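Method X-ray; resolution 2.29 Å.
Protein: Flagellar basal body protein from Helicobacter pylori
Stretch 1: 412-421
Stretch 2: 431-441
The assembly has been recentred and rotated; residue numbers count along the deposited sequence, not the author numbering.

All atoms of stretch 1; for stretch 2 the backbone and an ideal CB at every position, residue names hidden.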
# COMPACT_ATOMS: atom_id res chain seq x y z
N PRO A 412 15.09 -14.14 3.75
CA PRO A 412 14.62 -13.81 2.40
C PRO A 412 14.54 -15.04 1.51
O PRO A 412 15.39 -15.93 1.57
CB PRO A 412 15.68 -12.82 1.89
CG PRO A 412 16.31 -12.26 3.11
CD PRO A 412 16.25 -13.32 4.16
N ILE A 413 13.51 -15.06 0.66
CA ILE A 413 13.32 -16.08 -0.38
C ILE A 413 13.96 -15.56 -1.65
O ILE A 413 13.94 -16.23 -2.70
CB ILE A 413 11.82 -16.37 -0.62
CG1 ILE A 413 11.06 -15.06 -0.90
CG2 ILE A 413 11.19 -17.12 0.55
CD1 ILE A 413 9.88 -15.22 -1.84
N ASN A 414 14.59 -14.40 -1.56
CA ASN A 414 14.73 -13.46 -2.66
C ASN A 414 16.12 -12.86 -2.65
O ASN A 414 16.75 -12.74 -1.60
CB ASN A 414 13.70 -12.33 -2.49
CG ASN A 414 12.75 -12.23 -3.63
OD1 ASN A 414 12.69 -13.10 -4.50
ND2 ASN A 414 11.98 -11.16 -3.65
N ASP A 415 16.60 -12.44 -3.86
CA ASP A 415 17.67 -11.46 -3.74
C ASP A 415 17.06 -10.06 -3.66
O ASP A 415 15.94 -9.83 -4.13
CB ASP A 415 18.62 -11.54 -4.93
CG ASP A 415 19.80 -12.48 -4.69
OD1 ASP A 415 19.66 -13.44 -3.90
OD2 ASP A 415 20.87 -12.26 -5.32
N PRO A 416 17.74 -9.09 -3.06
CA PRO A 416 17.17 -7.73 -3.01
C PRO A 416 17.11 -7.07 -4.39
O PRO A 416 17.98 -7.27 -5.24
CB PRO A 416 18.11 -6.97 -2.07
CG PRO A 416 19.36 -7.84 -1.97
CD PRO A 416 18.88 -9.25 -2.16
N THR A 417 16.05 -6.28 -4.60
CA THR A 417 15.86 -5.45 -5.78
C THR A 417 15.99 -3.98 -5.39
O THR A 417 15.23 -3.48 -4.54
CB THR A 417 14.49 -5.70 -6.43
OG1 THR A 417 14.30 -7.10 -6.66
CG2 THR A 417 14.39 -4.93 -7.76
N TRP A 418 16.91 -3.27 -6.04
CA TRP A 418 17.20 -1.88 -5.73
C TRP A 418 16.45 -0.95 -6.68
O TRP A 418 16.36 -1.20 -7.88
CB TRP A 418 18.71 -1.58 -5.79
CG TRP A 418 19.45 -2.17 -4.64
CD1 TRP A 418 19.94 -3.43 -4.57
CD2 TRP A 418 19.77 -1.55 -3.38
NE1 TRP A 418 20.55 -3.64 -3.37
CE2 TRP A 418 20.46 -2.51 -2.61
CE3 TRP A 418 19.56 -0.28 -2.83
CZ2 TRP A 418 20.94 -2.25 -1.32
CZ3 TRP A 418 20.03 -0.02 -1.55
CH2 TRP A 418 20.71 -0.99 -0.81
N GLU A 419 15.92 0.13 -6.12
CA GLU A 419 15.17 1.11 -6.87
C GLU A 419 15.50 2.48 -6.29
O GLU A 419 15.69 2.62 -5.08
CB GLU A 419 13.67 0.80 -6.78
CG GLU A 419 12.79 1.58 -7.69
CD GLU A 419 13.13 1.32 -9.15
OE1 GLU A 419 13.26 0.13 -9.53
OE2 GLU A 419 13.31 2.32 -9.89
N ILE A 420 15.63 3.49 -7.16
CA ILE A 420 15.95 4.84 -6.70
C ILE A 420 14.67 5.67 -6.74
O ILE A 420 13.93 5.65 -7.73
CB ILE A 420 17.06 5.49 -7.54
CG1 ILE A 420 18.35 4.66 -7.46
CG2 ILE A 420 17.33 6.90 -7.04
CD1 ILE A 420 19.45 5.17 -8.35
N VAL A 421 14.42 6.39 -5.66
CA VAL A 421 13.17 7.09 -5.40
C VAL A 421 13.47 8.58 -5.21
O VAL A 421 14.46 8.92 -4.57
CB VAL A 421 12.51 6.48 -4.15
CG1 VAL A 421 11.66 7.44 -3.46
CG2 VAL A 421 11.78 5.23 -4.50
N UNK A 431 8.42 10.43 -6.60
CA UNK A 431 8.68 10.21 -8.03
C UNK A 431 9.43 8.89 -8.18
O UNK A 431 10.60 8.81 -7.83
CB UNK A 431 9.48 11.36 -8.64
N UNK A 432 8.77 7.86 -8.70
CA UNK A 432 9.41 6.56 -8.77
C UNK A 432 8.66 5.68 -9.76
O UNK A 432 7.52 5.98 -10.14
CB UNK A 432 9.46 5.90 -7.39
N UNK A 433 9.30 4.59 -10.14
CA UNK A 433 8.77 3.66 -11.12
C UNK A 433 8.54 2.31 -10.47
O UNK A 433 9.37 1.85 -9.68
CB UNK A 433 9.71 3.53 -12.32
N UNK A 434 7.45 1.62 -10.82
CA UNK A 434 7.18 0.31 -10.22
C UNK A 434 8.27 -0.70 -10.58
O UNK A 434 9.00 -0.56 -11.56
CB UNK A 434 5.81 -0.21 -10.67
N UNK A 435 8.39 -1.72 -9.74
CA UNK A 435 9.45 -2.70 -9.91
C UNK A 435 8.83 -4.10 -9.94
O UNK A 435 7.65 -4.29 -9.62
CB UNK A 435 10.49 -2.58 -8.79
N UNK A 436 9.64 -5.07 -10.37
CA UNK A 436 9.19 -6.46 -10.48
C UNK A 436 10.01 -7.33 -9.55
O UNK A 436 11.23 -7.44 -9.71
CB UNK A 436 9.30 -6.96 -11.92
N UNK A 437 9.35 -7.91 -8.56
CA UNK A 437 9.96 -8.87 -7.66
C UNK A 437 9.54 -10.25 -8.10
O UNK A 437 8.47 -10.43 -8.68
CB UNK A 437 9.57 -8.61 -6.20
N UNK A 438 10.37 -11.24 -7.78
CA UNK A 438 10.01 -12.64 -7.97
C UNK A 438 9.49 -13.21 -6.65
O UNK A 438 10.24 -13.34 -5.68
CB UNK A 438 11.21 -13.45 -8.48
N UNK A 439 8.21 -13.56 -6.62
CA UNK A 439 7.55 -14.10 -5.44
C UNK A 439 7.30 -15.61 -5.64
O UNK A 439 6.21 -16.02 -6.07
CB UNK A 439 6.24 -13.36 -5.17
N UNK A 440 8.30 -16.41 -5.30
CA UNK A 440 8.21 -17.88 -5.36
C UNK A 440 7.83 -18.37 -6.75
O UNK A 440 6.98 -19.24 -6.91
CB UNK A 440 7.19 -18.39 -4.34
N UNK A 441 8.45 -17.78 -7.77
CA UNK A 441 8.11 -18.11 -9.14
C UNK A 441 7.01 -17.27 -9.75
O UNK A 441 6.70 -17.45 -10.94
CB UNK A 441 7.70 -19.58 -9.21

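The two segments run nearly antiparallel, 167° between the strand directions, but their axes stay 8.4 Å apart, so side chains and water rather than a backbone ladder fill the gap.

Position 431 has its CA-to-CB bond sideways, with no atom of stretch 1 within 5.5 Å of the ideal CB; almost any side chain would fit. Lys431 occupies it, its end leading away.

At 432 the bond points toward stretch 1, and the ideal CB lies 3.8 Å from Val421 CG2. The backbones are close here, with CA atoms of Val421 and 432 5.1 Å apart, which favours a small residue such as alanine, serine or threonine. Ser432 fits, its CB packing on the valine methyl.

Position 433 points sideways, its ideal CB 4.5 Å from Glu419 OE2. Small or polar residues would be suitable, while an acidic one would sit uneasily beside the carboxylate. Ala433 N donates to water 1 (2.7 Å to the water O), which in turn donates to Glu419 OE2 (2.5 Å) and Ile420 O (3.1 Å), bridging the two segments.

Position 434 points away, and its backbone angles allow proline among many others. A second water donates to both Pro434 O (3.0 Å) and Glu419 OE1 (2.6 Å).

The bond at 435 points toward stretch 1, between Glu419 OE1 (3.9 Å from the ideal CB) and Thr417 CG2 (4.7 Å). A long side chain could run along this surface, whether apolar against the methyl or basic near the carboxylate. Met435 takes the apolar course, with SD 4.2 Å from Thr417 CG2.

Position 436 points away into space free of stretch 1, so many residues would do; it is Thr436.

At 437 the bond is sideways, the ideal CB 5.0 Å from Thr417 OG1. A medium-sized side chain could reach the threonine, apolar or polar. Leu437 does so, bringing CD2 to 3.5 Å from Thr417 OG1.

Position 438 also points sideways, near the Asn414 side chain, and would accept many polar residues. Asp438 turns its carboxylate to its own segment, where OD1 accepts a hydrogen bond from the backbone N of 441 (3.2 Å).

Position 439 points away, yet Ile413 CD1 lies 5.3 Å from its ideal CB, so a large apolar group could still touch it. Phe439 meets that methyl with its ring edge, Phe439 CD2 lying 3.9 Å from Ile413 CD1.

Position 440, with positive phi (56°), would suit glycine or asparagine; Lys440 adopts it, CG 4.1 Å from Ile413 CD1.

At 441, the backbone angles would jam a CB against the preceding carbonyl, calling for glycine: Gly441.

Stretch 2 431-441: KSAPMTLDFKG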
# COMPACT_ATOMS: atom_id res chain seq x y z
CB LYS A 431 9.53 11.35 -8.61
CG LYS A 431 8.85 12.69 -8.83
CD LYS A 431 9.81 13.61 -9.60
CE LYS A 431 9.11 14.68 -10.40
NZ LYS A 431 8.59 14.18 -11.70
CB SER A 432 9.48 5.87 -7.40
OG SER A 432 8.17 5.55 -6.96
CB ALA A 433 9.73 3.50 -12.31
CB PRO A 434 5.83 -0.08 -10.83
CG PRO A 434 5.82 0.63 -12.16
CD PRO A 434 6.53 1.94 -11.92
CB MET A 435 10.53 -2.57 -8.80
CG MET A 435 10.24 -3.31 -7.48
SD MET A 435 11.26 -2.69 -6.10
CE MET A 435 10.20 -1.29 -5.64
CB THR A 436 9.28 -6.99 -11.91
OG1 THR A 436 8.33 -6.28 -12.74
CG2 THR A 436 8.92 -8.50 -11.93
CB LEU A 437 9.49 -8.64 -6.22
CG LEU A 437 9.51 -7.20 -5.74
CD1 LEU A 437 9.06 -7.17 -4.28
CD2 LEU A 437 10.90 -6.60 -5.94
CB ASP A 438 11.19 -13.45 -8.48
CG ASP A 438 10.81 -14.88 -8.77
OD1 ASP A 438 10.96 -15.73 -7.85
OD2 ASP A 438 10.30 -15.14 -9.89
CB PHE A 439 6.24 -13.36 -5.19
CG PHE A 439 5.52 -13.80 -3.96
CD1 PHE A 439 4.16 -13.55 -3.81
CD2 PHE A 439 6.20 -14.42 -2.92
CE1 PHE A 439 3.51 -13.94 -2.66
CE2 PHE A 439 5.55 -14.80 -1.77
CZ PHE A 439 4.21 -14.57 -1.64
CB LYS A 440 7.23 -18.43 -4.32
CG LYS A 440 7.83 -18.62 -2.94
CD LYS A 440 6.77 -18.78 -1.87
CE LYS A 440 5.95 -20.03 -2.08
NZ LYS A 440 5.05 -20.31 -0.92
O HOH W 1 12.01 4.47 -9.80
O HOH W 2 11.96 -0.40 -11.76
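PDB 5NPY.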